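Local coordinates for putative ABC transporter, ATP-binding protein ComA (PDB 3K8U), which is a putative ABC transporter protein, here represented by its papain-like peptidase domain of the C39 family, at residues Y6-Q11 with P113-V119; C17-V21 with Q95-V99. Residue numbers count along the deposited sequence, not the author numbering.

Contact 1. Residues Y6-Q11 with P113-V119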
loop_
_atom_site.group_PDB
_atom_site.type_symbol
_atom_site.label_atom_id
_atom_site.label_comp_id
_atom_site.label_asym_id
_atom_site.label_seq_id
_atom_site.Cartn_x
_atom_site.Cartn_y
_atom_site.Cartn_z
ATOM N N TYR A 6 -7.657 2.330 -11.626
ATOM C CA TYR A 6 -6.925 1.982 -10.416
ATOM C C TYR A 6 -7.441 0.701 -9.776
ATOM O O TYR A 6 -8.547 0.657 -9.233
ATOM C CB TYR A 6 -6.977 3.155 -9.436
ATOM C CG TYR A 6 -6.552 4.455 -10.083
ATOM C CD1 TYR A 6 -7.432 5.530 -10.178
ATOM C CD2 TYR A 6 -5.286 4.587 -10.652
ATOM C CE1 TYR A 6 -7.062 6.706 -10.829
ATOM C CE2 TYR A 6 -4.906 5.754 -11.303
ATOM C CZ TYR A 6 -5.798 6.809 -11.389
ATOM O OH TYR A 6 -5.429 7.959 -12.047
ATOM N N LYS A 7 -6.624 -0.343 -9.853
ATOM C CA LYS A 7 -6.984 -1.640 -9.303
ATOM C C LYS A 7 -6.675 -1.759 -7.817
ATOM O O LYS A 7 -5.569 -1.456 -7.362
ATOM C CB LYS A 7 -6.309 -2.756 -10.104
ATOM C CG LYS A 7 -6.877 -2.896 -11.516
ATOM C CD LYS A 7 -6.099 -3.884 -12.374
ATOM C CE LYS A 7 -4.757 -3.314 -12.802
ATOM N NZ LYS A 7 -4.048 -4.211 -13.759
ATOM N N LEU A 8 -7.686 -2.163 -7.056
ATOM C CA LEU A 8 -7.545 -2.330 -5.621
ATOM C C LEU A 8 -8.234 -3.593 -5.144
ATOM O O LEU A 8 -9.409 -3.823 -5.444
ATOM C CB LEU A 8 -8.146 -1.136 -4.875
ATOM C CG LEU A 8 -8.230 -1.299 -3.350
ATOM C CD1 LEU A 8 -6.867 -1.082 -2.703
ATOM C CD2 LEU A 8 -9.219 -0.324 -2.796
ATOM N N VAL A 9 -7.488 -4.415 -4.418
ATOM C CA VAL A 9 -8.026 -5.638 -3.846
ATOM C C VAL A 9 -8.349 -5.265 -2.403
ATOM O O VAL A 9 -7.448 -4.978 -1.610
ATOM C CB VAL A 9 -6.995 -6.789 -3.876
ATOM C CG1 VAL A 9 -7.576 -8.031 -3.209
ATOM C CG2 VAL A 9 -6.597 -7.107 -5.315
ATOM N N PRO A 10 -9.647 -5.184 -2.064
ATOM C CA PRO A 10 -10.056 -4.827 -0.705
ATOM C C PRO A 10 -9.887 -5.957 0.302
ATOM O O PRO A 10 -9.787 -7.123 -0.068
ATOM C CB PRO A 10 -11.525 -4.451 -0.885
ATOM C CG PRO A 10 -11.975 -5.387 -1.961
ATOM C CD PRO A 10 -10.818 -5.364 -2.943
ATOM N N GLN A 11 -9.783 -5.591 1.574
ATOM C CA GLN A 11 -9.661 -6.577 2.638
ATOM C C GLN A 11 -11.067 -6.916 3.132
ATOM O O GLN A 11 -12.029 -6.197 2.842
ATOM C CB GLN A 11 -8.841 -6.010 3.806
ATOM C CG GLN A 11 -9.549 -4.898 4.584
ATOM C CD GLN A 11 -8.668 -4.271 5.649
ATOM O OE1 GLN A 11 -8.282 -3.111 5.538
ATOM N NE2 GLN A 11 -8.349 -5.037 6.690
ATOM N N PRO A 113 -7.705 -0.480 1.394
ATOM C CA PRO A 113 -8.311 -1.820 1.429
ATOM C C PRO A 113 -9.625 -1.893 2.220
ATOM O O PRO A 113 -10.415 -2.816 2.018
ATOM C CB PRO A 113 -7.214 -2.670 2.065
ATOM C CG PRO A 113 -5.958 -2.005 1.551
ATOM C CD PRO A 113 -6.280 -0.546 1.767
ATOM N N ASP A 114 -9.840 -0.944 3.133
ATOM C CA ASP A 114 -11.082 -0.867 3.915
ATOM C C ASP A 114 -12.187 -0.876 2.847
ATOM O O ASP A 114 -12.247 0.020 2.009
ATOM C CB ASP A 114 -11.093 0.457 4.700
ATOM C CG ASP A 114 -12.376 0.691 5.496
ATOM O OD1 ASP A 114 -13.455 0.169 5.140
ATOM O OD2 ASP A 114 -12.303 1.460 6.472
ATOM N N PRO A 115 -13.062 -1.903 2.860
ATOM C CA PRO A 115 -14.141 -2.004 1.870
ATOM C C PRO A 115 -15.170 -0.879 1.840
ATOM O O PRO A 115 -15.909 -0.751 0.865
ATOM C CB PRO A 115 -14.753 -3.378 2.157
ATOM C CG PRO A 115 -14.487 -3.585 3.609
ATOM C CD PRO A 115 -13.074 -3.059 3.772
ATOM N N SER A 116 -15.187 -0.047 2.878
ATOM C CA SER A 116 -16.106 1.086 2.934
ATOM C C SER A 116 -15.437 2.356 2.397
ATOM O O SER A 116 -16.058 3.419 2.344
ATOM C CB SER A 116 -16.619 1.308 4.366
ATOM O OG SER A 116 -15.618 1.814 5.238
ATOM N N VAL A 117 -14.179 2.234 1.970
ATOM C CA VAL A 117 -13.430 3.370 1.434
ATOM C C VAL A 117 -12.934 3.097 0.010
ATOM O O VAL A 117 -13.273 3.825 -0.925
ATOM C CB VAL A 117 -12.215 3.728 2.335
ATOM C CG1 VAL A 117 -11.488 4.953 1.786
ATOM C CG2 VAL A 117 -12.667 3.986 3.770
ATOM N N LYS A 118 -12.110 2.062 -0.142
ATOM C CA LYS A 118 -11.563 1.687 -1.442
ATOM C C LYS A 118 -10.778 2.813 -2.127
ATOM O O LYS A 118 -10.043 3.542 -1.464
ATOM C CB LYS A 118 -12.675 1.161 -2.355
ATOM C CG LYS A 118 -13.313 -0.127 -1.875
ATOM C CD LYS A 118 -14.260 -0.643 -2.948
ATOM C CE LYS A 118 -14.966 -1.900 -2.524
ATOM N NZ LYS A 118 -15.766 -2.424 -3.660
ATOM N N VAL A 119 -10.946 2.970 -3.439
ATOM C CA VAL A 119 -10.223 4.011 -4.173
ATOM C C VAL A 119 -10.911 5.361 -4.020
ATOM O O VAL A 119 -12.093 5.509 -4.336
ATOM C CB VAL A 119 -10.066 3.665 -5.673
ATOM C CG1 VAL A 119 -9.214 4.723 -6.372
ATOM C CG2 VAL A 119 -9.432 2.299 -5.833
#
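Beside the probable active site of this papain-like domain, which only its Q11-P113 end borders, the N-terminal loop 6-11 packs on 113-119, the connection between strands 107-112 and 120-123. The two pieces run in opposite directions; the nearest CA atoms are those of L8 and V119 (7.0 Å apart) and of P10 and P113 (4.1 Å). A single hydrogen bond joins them, from Q11 N to P113 O at 2.9 Å and 160°, and P10 CA also packs on P113 O at 3.4 Å. L8 makes the main apolar contact: its CD2 reaches K118 CA at 3.4 Å, its CB meets V119 CG2 at 3.8 Å, and its CD1 lies 4.4 Å from P113 CG. Y6 adds its CB, 4.1 Å from V119 CG1, before its ring leads away to meet Y101. In clan CA peptidases a glutamine preceding the helix of the catalytic cysteine commonly contributes to the oxyanion hole; the position of Q11 ahead of helix 17-28 is consistent with that role. Its amide NE2 is held by D13 O, while Q11 OE1 lies 3.7 Å from P113 CB. Within 113-119, D114-V117 forms a type I beta turn (V117 N to D114 O, 2.9 Å), reinforced by an Asx turn (S116 N to D114 OD1, 2.9 Å); S116 OG also donates to D114 OD1 at 2.7 Å.

Contact 2. Residues C17-V21 with Q95-V99; sequences CGPAV and QHYYV
The first turn of helix 17-28 (phi/psi near -63/-43) lies beside extended strand residues 96-99 (phi -104 to -138, psi 138 to 161), nearly parallel to them: the short axes approach to 7.7 Å at 14°, with C17 level with H96 and V21 with V99 (CA atoms 5.9 Å apart in both pairs). C17 begins the helix with chi1 t, which carries SG to the strand, where it accepts a hydrogen bond from Y97 N (3.3 Å, 167°) and sits 3.2 Å from Y97 O. The same SG lies over one face of the H96 imidazole, 3.6 Å from the centroid and 12° off the ring normal; the H96 CA-to-CB bond points away, but chi1 t and chi2 80° set the ring under SG. G18 CA packs 4.2 Å from CD2 of Y97 (chi1 m). One turn on, V21 N bonds to C17 O at 3.0 Å, and V21, chi1 m, places CG1 3.8 Å from Y97 CB and CB 3.8 Å from V99 CG2. H96 NE2 bonds to D112 OD1, so cysteine, histidine and aspartate fit the catalytic triad of papain-like peptidases. SG meets the imidazole through its face, a sulfur-aromatic contact, and not in the ring plane, where a hydrogen bond to a ring nitrogen would lie.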
loop_
_atom_site.group_PDB
_atom_site.type_symbol
_atom_site.label_atom_id
_atom_site.label_comp_id
_atom_site.label_asym_id
_atom_site.label_seq_id
_atom_site.Cartn_x
_atom_site.Cartn_y
_atom_site.Cartn_z
ATOM N N CYS A 17 -4.943 -5.879 5.821
ATOM C CA CYS A 17 -4.604 -4.693 5.035
ATOM C C CYS A 17 -3.293 -4.868 4.263
ATOM O O CYS A 17 -3.187 -4.431 3.115
ATOM C CB CYS A 17 -4.533 -3.441 5.909
ATOM S SG CYS A 17 -4.607 -1.929 4.924
ATOM N N GLY A 18 -2.312 -5.512 4.894
ATOM C CA GLY A 18 -1.023 -5.752 4.256
ATOM C C GLY A 18 -1.176 -6.632 3.028
ATOM O O GLY A 18 -0.694 -6.288 1.941
ATOM N N PRO A 19 -1.781 -7.818 3.186
ATOM C CA PRO A 19 -1.985 -8.726 2.054
ATOM C C PRO A 19 -2.758 -8.020 0.937
ATOM O O PRO A 19 -2.453 -8.197 -0.241
ATOM C CB PRO A 19 -2.814 -9.848 2.677
ATOM C CG PRO A 19 -2.262 -9.936 4.047
ATOM C CD PRO A 19 -2.114 -8.484 4.459
ATOM N N ALA A 20 -3.735 -7.194 1.316
ATOM C CA ALA A 20 -4.553 -6.465 0.347
ATOM C C ALA A 20 -3.780 -5.466 -0.510
ATOM O O ALA A 20 -3.943 -5.456 -1.732
ATOM C CB ALA A 20 -5.722 -5.776 1.039
ATOM N N VAL A 21 -2.959 -4.612 0.107
ATOM C CA VAL A 21 -2.190 -3.648 -0.686
ATOM C C VAL A 21 -1.178 -4.354 -1.584
ATOM O O VAL A 21 -0.965 -3.938 -2.720
ATOM C CB VAL A 21 -1.487 -2.544 0.172
ATOM C CG1 VAL A 21 -2.534 -1.721 0.909
ATOM C CG2 VAL A 21 -0.478 -3.145 1.142
ATOM N N GLN A 95 -1.140 -0.782 11.939
ATOM C CA GLN A 95 -0.678 -1.556 10.790
ATOM C C GLN A 95 -1.625 -1.449 9.593
ATOM O O GLN A 95 -2.067 -2.454 9.031
ATOM C CB GLN A 95 -0.470 -3.029 11.174
ATOM C CG GLN A 95 0.612 -3.268 12.224
ATOM C CD GLN A 95 2.024 -3.051 11.701
ATOM O OE1 GLN A 95 2.239 -2.370 10.692
ATOM N NE2 GLN A 95 2.999 -3.641 12.385
ATOM N N HIS A 96 -1.954 -0.219 9.220
ATOM C CA HIS A 96 -2.825 0.015 8.078
ATOM C C HIS A 96 -1.970 0.590 6.952
ATOM O O HIS A 96 -0.999 1.303 7.208
ATOM C CB HIS A 96 -3.957 0.984 8.431
ATOM C CG HIS A 96 -5.125 0.895 7.500
ATOM N ND1 HIS A 96 -6.087 -0.088 7.608
ATOM C CD2 HIS A 96 -5.464 1.635 6.419
ATOM C CE1 HIS A 96 -6.966 0.049 6.632
ATOM N NE2 HIS A 96 -6.612 1.088 5.897
ATOM N N TYR A 97 -2.320 0.265 5.710
ATOM C CA TYR A 97 -1.569 0.745 4.554
ATOM C C TYR A 97 -2.514 1.164 3.444
ATOM O O TYR A 97 -3.655 0.711 3.391
ATOM C CB TYR A 97 -0.667 -0.368 3.989
ATOM C CG TYR A 97 0.334 -0.941 4.968
ATOM C CD1 TYR A 97 1.642 -0.467 5.013
ATOM C CD2 TYR A 97 -0.035 -1.952 5.858
ATOM C CE1 TYR A 97 2.561 -0.980 5.928
ATOM C CE2 TYR A 97 0.871 -2.470 6.770
ATOM C CZ TYR A 97 2.163 -1.980 6.803
ATOM O OH TYR A 97 3.056 -2.485 7.718
ATOM N N TYR A 98 -2.019 2.017 2.554
ATOM C CA TYR A 98 -2.777 2.462 1.386
ATOM C C TYR A 98 -1.905 2.202 0.176
ATOM O O TYR A 98 -0.684 2.038 0.286
ATOM C CB TYR A 98 -2.981 3.982 1.355
ATOM C CG TYR A 98 -3.876 4.625 2.382
ATOM C CD1 TYR A 98 -4.849 3.902 3.066
ATOM C CD2 TYR A 98 -3.762 5.993 2.640
ATOM C CE1 TYR A 98 -5.693 4.531 3.984
ATOM C CE2 TYR A 98 -4.592 6.628 3.550
ATOM C CZ TYR A 98 -5.555 5.898 4.217
ATOM O OH TYR A 98 -6.373 6.545 5.111
ATOM N N VAL A 99 -2.546 2.174 -0.984
ATOM C CA VAL A 99 -1.831 2.077 -2.240
ATOM C C VAL A 99 -1.948 3.523 -2.735
ATOM O O VAL A 99 -2.975 4.169 -2.508
ATOM C CB VAL A 99 -2.544 1.159 -3.256
ATOM C CG1 VAL A 99 -1.830 1.228 -4.598
ATOM C CG2 VAL A 99 -2.570 -0.281 -2.747
#

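How the contacts relate
From the N terminus, the loop 6-11 leads into helix 17-28, whose first turn supplies one side of contact 2. The chain then passes through helices 35-41 and 51-60 and enters the antiparallel sheet; strand 93-104 closes contact 2, and 113-119, beyond the next strand, closes contact 1. The loop of contact 2 is therefore nested inside that of contact 1. Their centres lie 9 Å apart and they touch directly: P113 CG meets V21 CG1 at 3.5 Å, and Q11 OE1 comes within 3.6 Å of H96 CE1. Together they tie the N-terminal loop and the helix to the sheet around the putative catalytic centre.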